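Local coordinates for methyl-accepting chemotaxis protein (Vibrio cholerae, PDB 6CEQ) that binds heme in a PAS domain and serves as a chemoreceptor that senses oxygen, probably passing the signal on to the chemotaxis machinery, at residues M11-K14 with E15-Q19. Numbering follows the deposited sequence.
With HEM (protoporphyrin IX containing Fe), chain D.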
ATOM      1  N   MET A  11      -0.892   2.891  -5.405  1.00 15.47           N
ATOM      2  CA  MET A  11      -2.273   3.059  -5.863  1.00 16.23           C
ATOM      3  C   MET A  11      -2.852   1.743  -6.383  1.00 18.60           C
ATOM      4  O   MET A  11      -2.145   0.948  -7.008  1.00 18.51           O
ATOM      5  CB  MET A  11      -2.354   4.123  -6.972  1.00 25.28           C
ATOM      6  CG  MET A  11      -1.883   5.514  -6.552  1.00 31.76           C
ATOM      7  SD  MET A  11      -1.218   6.467  -7.930  1.00 49.02           S
ATOM      8  CE  MET A  11      -2.339   6.034  -9.255  1.00 39.54           C
ATOM      9  N   ALA A  12      -4.148   1.520  -6.143  1.00 20.06           N
ATOM     10  CA  ALA A  12      -4.842   0.343  -6.660  1.00 20.74           C
ATOM     11  C   ALA A  12      -6.183   0.753  -7.262  1.00 23.66           C
ATOM     12  O   ALA A  12      -6.705   1.831  -6.980  1.00 20.82           O
ATOM     13  CB  ALA A  12      -5.059  -0.710  -5.563  1.00 18.98           C
ATOM     14  N   ASP A  13      -6.749  -0.116  -8.101  1.00 21.57           N
ATOM     15  CA  ASP A  13      -8.086   0.153  -8.612  1.00 29.85           C
ATOM     16  C   ASP A  13      -9.141  -0.415  -7.664  1.00 26.95           C
ATOM     17  O   ASP A  13      -8.828  -0.980  -6.612  1.00 28.56           O
ATOM     18  CB  ASP A  13      -8.264  -0.369 -10.044  1.00 28.11           C
ATOM     19  CG  ASP A  13      -8.127  -1.889 -10.169  1.00 35.73           C
ATOM     20  OD1 ASP A  13      -8.192  -2.618  -9.153  1.00 36.26           O
ATOM     21  OD2 ASP A  13      -7.970  -2.360 -11.320  1.00 38.43           O
ATOM     22  N   LYS A  14     -10.417  -0.222  -8.029  1.00 37.83           N
ATOM     23  CA  LYS A  14     -11.526  -0.655  -7.179  1.00 43.73           C
ATOM     24  C   LYS A  14     -11.527  -2.161  -6.950  1.00 35.17           C
ATOM     25  O   LYS A  14     -11.956  -2.621  -5.886  1.00 34.99           O
ATOM     26  CB  LYS A  14     -12.856  -0.223  -7.799  1.00 41.44           C
ATOM     27  CG  LYS A  14     -13.243   1.185  -7.446  1.00 38.58           C
ATOM     28  CD  LYS A  14     -14.722   1.440  -7.704  1.00 43.46           C
ATOM     29  CE  LYS A  14     -15.066   1.202  -9.162  1.00 50.54           C
ATOM     30  NZ  LYS A  14     -16.509   1.445  -9.435  1.00 54.37           N
ATOM     31  N   GLU A  15     -11.090  -2.944  -7.939  1.00 43.38           N
ATOM     32  CA  GLU A  15     -10.977  -4.394  -7.796  1.00 37.97           C
ATOM     33  C   GLU A  15      -9.708  -4.817  -7.058  1.00 38.45           C
ATOM     34  O   GLU A  15      -9.419  -6.018  -6.997  1.00 31.98           O
ATOM     35  CB  GLU A  15     -11.058  -5.099  -9.167  1.00 50.70           C
ATOM     36  CG  GLU A  15     -12.443  -5.125  -9.802  1.00 67.46           C
ATOM     37  CD  GLU A  15     -12.971  -3.760 -10.206  1.00 86.67           C
ATOM     38  OE1 GLU A  15     -12.187  -2.924 -10.720  1.00 97.93           O
ATOM     39  OE2 GLU A  15     -14.179  -3.522  -9.964  1.00 78.80           O
ATOM     40  N   GLY A  16      -8.916  -3.869  -6.545  1.00 35.76           N
ATOM     41  CA  GLY A  16      -7.767  -4.214  -5.741  1.00 29.67           C
ATOM     42  C   GLY A  16      -6.522  -4.550  -6.518  1.00 20.84           C
ATOM     43  O   GLY A  16      -5.578  -5.083  -5.930  1.00 23.94           O
ATOM     44  N   ILE A  17      -6.466  -4.230  -7.801  1.00 25.22           N
ATOM     45  CA  ILE A  17      -5.277  -4.499  -8.596  1.00 20.52           C
ATOM     46  C   ILE A  17      -4.328  -3.329  -8.445  1.00 22.63           C
ATOM     47  O   ILE A  17      -4.705  -2.176  -8.717  1.00 22.21           O
ATOM     48  CB  ILE A  17      -5.619  -4.744 -10.069  1.00 25.22           C
ATOM     49  CG1 ILE A  17      -6.597  -5.912 -10.202  1.00 30.55           C
ATOM     50  CG2 ILE A  17      -4.333  -5.011 -10.848  1.00 27.09           C
ATOM     51  CD1 ILE A  17      -6.078  -7.210  -9.609  1.00 38.90           C
ATOM     52  N   ILE A  18      -3.097  -3.607  -8.026  1.00 20.40           N
ATOM     53  CA  ILE A  18      -2.117  -2.548  -7.842  1.00 22.15           C
ATOM     54  C   ILE A  18      -1.827  -1.909  -9.193  1.00 24.13           C
ATOM     55  O   ILE A  18      -1.594  -2.603 -10.186  1.00 24.83           O
ATOM     56  CB  ILE A  18      -0.840  -3.100  -7.201  1.00 22.17           C
ATOM     57  CG1 ILE A  18      -1.125  -3.614  -5.788  1.00 21.86           C
ATOM     58  CG2 ILE A  18       0.213  -2.032  -7.157  1.00 23.86           C
ATOM     59  CD1 ILE A  18       0.052  -4.351  -5.162  1.00 23.00           C
ATOM     60  N   GLN A  19      -1.906  -0.582  -9.237  1.00 20.19           N
ATOM     61  CA  GLN A  19      -1.707   0.166 -10.472  1.00 22.58           C
ATOM     62  C   GLN A  19      -0.381   0.902 -10.543  1.00 29.72           C
ATOM     63  O   GLN A  19       0.150   1.076 -11.641  1.00 23.27           O
ATOM     64  CB  GLN A  19      -2.841   1.181 -10.667  1.00 27.18           C
ATOM     65  CG  GLN A  19      -4.232   0.558 -10.650  1.00 34.09           C
ATOM     66  CD  GLN A  19      -4.467  -0.360 -11.838  1.00 39.72           C
ATOM     67  OE1 GLN A  19      -4.807  -1.533 -11.678  1.00 41.53           O
ATOM     68  NE2 GLN A  19      -4.291   0.177 -13.041  1.00 55.59           N
TER
HETATM   69  CHA HEM D 401      -2.536  -3.262   5.909  1.00 15.68           C
HETATM   70  CHB HEM D 401      -4.677  -1.664   1.868  1.00 18.23           C
HETATM   71  CHC HEM D 401      -0.612  -2.907  -0.543  1.00 17.78           C
HETATM   72  CHD HEM D 401       0.350  -5.967   3.090  1.00 20.13           C
HETATM   73  C1A HEM D 401      -3.377  -2.600   5.041  1.00 21.77           C
HETATM   74  C2A HEM D 401      -4.412  -1.727   5.428  1.00 19.70           C
HETATM   75  C3A HEM D 401      -5.021  -1.273   4.300  1.00 21.09           C
HETATM   76  C4A HEM D 401      -4.371  -1.866   3.200  1.00 20.82           C
HETATM   77  CMA HEM D 401      -6.181  -0.314   4.240  1.00 21.72           C
HETATM   78  CAA HEM D 401      -4.779  -1.360   6.843  1.00 17.89           C
HETATM   79  CBA HEM D 401      -5.559  -2.511   7.483  1.00 21.96           C
HETATM   80  CGA HEM D 401      -5.783  -2.215   8.943  1.00 31.32           C
HETATM   81  O1A HEM D 401      -4.947  -1.535   9.578  1.00 26.50           O
HETATM   82  O2A HEM D 401      -6.803  -2.650   9.520  1.00 24.62           O
HETATM   83  C1B HEM D 401      -3.692  -1.807   0.880  1.00 17.83           C
HETATM   84  C2B HEM D 401      -3.811  -1.227  -0.411  1.00 19.17           C
HETATM   85  C3B HEM D 401      -2.686  -1.559  -1.108  1.00 23.30           C
HETATM   86  C4B HEM D 401      -1.857  -2.374  -0.188  1.00 19.54           C
HETATM   87  CMB HEM D 401      -4.965  -0.401  -0.918  1.00 23.06           C
HETATM   88  CAB HEM D 401      -2.360  -1.184  -2.495  1.00 25.29           C
HETATM   89  CBB HEM D 401      -2.577   0.059  -2.917  1.00 22.05           C
HETATM   90  C1C HEM D 401       0.018  -3.884   0.222  1.00 21.93           C
HETATM   91  C2C HEM D 401       1.188  -4.581  -0.118  1.00 20.91           C
HETATM   92  C3C HEM D 401       1.464  -5.458   0.921  1.00 20.50           C
HETATM   93  C4C HEM D 401       0.447  -5.285   1.901  1.00 19.52           C
HETATM   94  CMC HEM D 401       1.995  -4.410  -1.380  1.00 17.27           C
HETATM   95  CAC HEM D 401       2.601  -6.393   0.997  1.00 20.99           C
HETATM   96  CBC HEM D 401       3.805  -6.012   0.582  1.00 33.42           C
HETATM   97  C1D HEM D 401      -0.322  -5.406   4.178  1.00 16.61           C
HETATM   98  C2D HEM D 401      -0.093  -5.852   5.558  1.00 21.53           C
HETATM   99  C3D HEM D 401      -0.893  -5.101   6.337  1.00 19.07           C
HETATM  100  C4D HEM D 401      -1.613  -4.191   5.439  1.00 16.88           C
HETATM  101  CMD HEM D 401       0.850  -6.937   6.009  1.00 19.79           C
HETATM  102  CAD HEM D 401      -1.022  -5.180   7.835  1.00 22.40           C
HETATM  103  CBD HEM D 401      -1.492  -6.579   8.235  1.00 31.11           C
HETATM  104  CGD HEM D 401      -2.798  -6.888   7.551  1.00 35.39           C
HETATM  105  O1D HEM D 401      -2.857  -7.803   6.701  1.00 27.03           O
HETATM  106  O2D HEM D 401      -3.823  -6.229   7.832  1.00 52.07           O
HETATM  107  NA  HEM D 401      -3.369  -2.672   3.670  1.00 14.51           N
HETATM  108  NB  HEM D 401      -2.530  -2.470   0.971  1.00 18.46           N
HETATM  109  NC  HEM D 401      -0.411  -4.323   1.442  1.00 16.69           N
HETATM  110  ND  HEM D 401      -1.233  -4.421   4.171  1.00 19.67           N
HETATM  111 FE   HEM D 401      -1.874  -3.506   2.679  1.00 19.08          FE
HETATM  112  O   HOH W   1      -0.271  -1.546   3.000  1.00 18.86           O
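Asp13 and Ile17 close a tight antiparallel hairpin, Asp13 N giving its hydrogen to Ile17 O (3.0 Å), while further along Gln19 N reaches Met11 O at 2.7 Å in a nearly straight bond (168°). Between these two links Ala12 and Ile18 form a non-hydrogen-bonded pair. The reversal itself is a type I turn from Asp13 to Gly16, in which Gly16 N donates a hydrogen bond to Asp13 O (2.9 Å) from above the carbonyl plane. Gly16 takes the bulge position at phi 84°, where a CB would be jammed against the carbonyl O of Glu15; this makes a 3:5 hairpin with a type I turn and G1 beta bulge. Asp13 CG sits between the backbone N and the carbonyl carbon (chi1 63°), which folds the carboxylate back over the turn and lets OD1 take the N-H of Ile17 at 2.7 Å, from above the carboxylate plane. The Asp13 and Ile17 side chains then run alongside each other, Ile17 CB lying 3.5 Å from Asp13 OD1. This hairpin joins strands 8-12 and 18-21 at one border of the antiparallel PAS sheet, with strand 100-109 on the far side of 8-12. Ala12 CB packs 3.7 Å from vinyl carbon CBB of the heme, and Met11 C also borders this carbon, so the end of strand 8-12 lines the heme pocket. Within the turn, Glu15 O accepts a hydrogen bond from Arg64 NH2. Glu15 OE1 lies 4.3 Å from Asp13 OD2, a proximity of like charges that may raise the proton affinity of either carboxylate.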